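Local coordinates for protein triacylglycerol lipase (Rhizopus niveus, PDB 1LGY) that hydrolyses the ester bonds of triglycerides and of their partial glycerides, with a strong preference for the 1 and 3 positions, at residues A[52-57]-A[65-70]. Residues are numbered along the deposited sequence; the frame is centred on the assembly and turned at random.
Sequences IITTFT and GYVLRS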
loop_
_atom_site.group_PDB
_atom_site.type_symbol
_atom_site.label_atom_id
_atom_site.label_comp_id
_atom_site.label_asym_id
_atom_site.label_seq_id
_atom_site.Cartn_x
_atom_site.Cartn_y
_atom_site.Cartn_z
ATOM N N ILE A 52 1.219 1.941 -19.345
ATOM C CA ILE A 52 1.546 0.739 -18.570
ATOM C C ILE A 52 2.903 0.174 -19.007
ATOM O O ILE A 52 3.055 -0.308 -20.123
ATOM C CB ILE A 52 0.458 -0.399 -18.729
ATOM C CG1 ILE A 52 -0.766 -0.030 -17.939
ATOM C CG2 ILE A 52 0.959 -1.752 -18.176
ATOM C CD1 ILE A 52 -1.775 -1.194 -17.777
ATOM N N ILE A 53 3.933 0.205 -18.177
ATOM C CA ILE A 53 5.232 -0.335 -18.574
ATOM C C ILE A 53 5.215 -1.863 -18.472
ATOM O O ILE A 53 5.724 -2.558 -19.346
ATOM C CB ILE A 53 6.354 0.263 -17.662
ATOM C CG1 ILE A 53 6.281 1.783 -17.554
ATOM C CG2 ILE A 53 7.710 -0.071 -18.272
ATOM C CD1 ILE A 53 6.290 2.389 -18.936
ATOM N N THR A 54 4.605 -2.427 -17.422
ATOM C CA THR A 54 4.516 -3.865 -17.279
ATOM C C THR A 54 3.357 -4.255 -16.378
ATOM O O THR A 54 2.847 -3.420 -15.645
ATOM C CB THR A 54 5.840 -4.394 -16.695
ATOM O OG1 THR A 54 5.940 -5.662 -17.307
ATOM C CG2 THR A 54 5.935 -4.553 -15.160
ATOM N N THR A 55 2.898 -5.499 -16.383
ATOM C CA THR A 55 2.024 -6.009 -15.330
ATOM C C THR A 55 2.650 -7.337 -14.977
ATOM O O THR A 55 3.315 -7.909 -15.836
ATOM C CB THR A 55 0.604 -6.245 -15.804
ATOM O OG1 THR A 55 0.663 -7.343 -16.705
ATOM C CG2 THR A 55 -0.007 -5.026 -16.501
ATOM N N PHE A 56 2.528 -7.859 -13.755
ATOM C CA PHE A 56 3.033 -9.174 -13.391
ATOM C C PHE A 56 1.942 -9.773 -12.508
ATOM O O PHE A 56 1.264 -9.082 -11.729
ATOM C CB PHE A 56 4.349 -9.127 -12.591
ATOM C CG PHE A 56 4.410 -8.057 -11.515
ATOM C CD1 PHE A 56 3.855 -8.264 -10.238
ATOM C CD2 PHE A 56 4.945 -6.808 -11.831
ATOM C CE1 PHE A 56 3.832 -7.224 -9.304
ATOM C CE2 PHE A 56 4.908 -5.774 -10.881
ATOM C CZ PHE A 56 4.350 -5.981 -9.617
ATOM N N THR A 57 1.802 -11.094 -12.671
ATOM C CA THR A 57 0.793 -11.835 -11.946
ATOM C C THR A 57 1.437 -13.048 -11.293
ATOM O O THR A 57 2.231 -13.735 -11.920
ATOM C CB THR A 57 -0.255 -12.291 -12.920
ATOM O OG1 THR A 57 -0.850 -11.126 -13.479
ATOM C CG2 THR A 57 -1.262 -13.196 -12.256
ATOM N N GLY A 65 0.207 -6.861 -9.994
ATOM C CA GLY A 65 0.678 -5.513 -9.842
ATOM C C GLY A 65 1.037 -4.916 -11.170
ATOM O O GLY A 65 0.947 -5.585 -12.194
ATOM N N TYR A 66 1.474 -3.680 -11.215
ATOM C CA TYR A 66 1.933 -3.135 -12.472
ATOM C C TYR A 66 2.855 -1.951 -12.351
ATOM O O TYR A 66 2.822 -1.252 -11.347
ATOM C CB TYR A 66 0.761 -2.725 -13.302
ATOM C CG TYR A 66 -0.130 -1.631 -12.744
ATOM C CD1 TYR A 66 0.176 -0.283 -12.962
ATOM C CD2 TYR A 66 -1.296 -1.980 -12.063
ATOM C CE1 TYR A 66 -0.683 0.724 -12.503
ATOM C CE2 TYR A 66 -2.165 -0.977 -11.606
ATOM C CZ TYR A 66 -1.839 0.356 -11.833
ATOM O OH TYR A 66 -2.652 1.343 -11.345
ATOM N N VAL A 67 3.708 -1.667 -13.336
ATOM C CA VAL A 67 4.538 -0.458 -13.279
ATOM C C VAL A 67 3.886 0.481 -14.294
ATOM O O VAL A 67 3.497 0.086 -15.399
ATOM C CB VAL A 67 5.997 -0.787 -13.669
ATOM C CG1 VAL A 67 6.791 0.495 -13.710
ATOM C CG2 VAL A 67 6.655 -1.698 -12.623
ATOM N N LEU A 68 3.719 1.738 -13.927
ATOM C CA LEU A 68 3.044 2.654 -14.826
ATOM C C LEU A 68 3.871 3.924 -14.900
ATOM O O LEU A 68 4.351 4.318 -13.847
ATOM C CB LEU A 68 1.672 2.896 -14.233
ATOM C CG LEU A 68 0.759 3.911 -14.900
ATOM C CD1 LEU A 68 -0.070 3.263 -15.977
ATOM C CD2 LEU A 68 -0.204 4.470 -13.866
ATOM N N ARG A 69 4.157 4.561 -16.037
ATOM C CA ARG A 69 4.838 5.862 -16.055
ATOM C C ARG A 69 3.883 6.934 -16.577
ATOM O O ARG A 69 2.954 6.706 -17.354
ATOM C CB ARG A 69 6.058 5.785 -16.938
ATOM C CG ARG A 69 6.960 6.990 -16.869
ATOM C CD ARG A 69 7.945 6.868 -17.971
ATOM N NE ARG A 69 7.294 7.097 -19.244
ATOM C CZ ARG A 69 7.564 6.329 -20.286
ATOM N NH1 ARG A 69 8.436 5.338 -20.239
ATOM N NH2 ARG A 69 6.873 6.480 -21.392
ATOM N N SER A 70 4.028 8.157 -16.093
ATOM C CA SER A 70 3.165 9.287 -16.452
ATOM C C SER A 70 4.162 10.396 -16.665
ATOM O O SER A 70 4.745 10.901 -15.693
ATOM C CB SER A 70 2.263 9.744 -15.333
ATOM O OG SER A 70 1.698 11.021 -15.596
#
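With CG between the backbone N and the carbonyl carbon (chi1 42°), the Phe56 ring swings across to Gly65 and lays one face over its backbone, CE1 3.6 Å from Gly65 CA; having no side chain, Gly65 lets the ring lie this close. The same pair exchanges two backbone hydrogen bonds, Gly65 N to Phe56 O at 3.0 Å and Phe56 N to Gly65 O. At the next hydrogen-bonded pair, Val67 N donates to Thr54 O from above the carbonyl plane, while Val67 O accepts hydrogen bonds from Ile53 N at 2.8 Å and, weakly, from Thr54 N at 3.4 Å. Two residues facing one make a classic beta bulge, and Ile53, its backbone turned to phi/psi -78/-41°, points its side chain toward the opposite strand. Its CB meets Val67 CG1, and its CD1 sits over one face of the Arg69 guanidinium, 3.9 Å from NH1. On the sheet face opposite Phe56 and Val67, Ile52 CG1 packs on Leu68 CD1, and Thr55 CG2 on Tyr66 CB. Arg69 NH1 is hydrogen-bonded to Gln130 OE1, and Tyr66 OH to Thr26 OG1. The hairpin of strands 51-58 and 63-70 forms one margin of the central alpha/beta-hydrolase sheet: helix 110-133 covers Ile53 and Phe56, and strand 75-81 continues the sheet beyond 63-70.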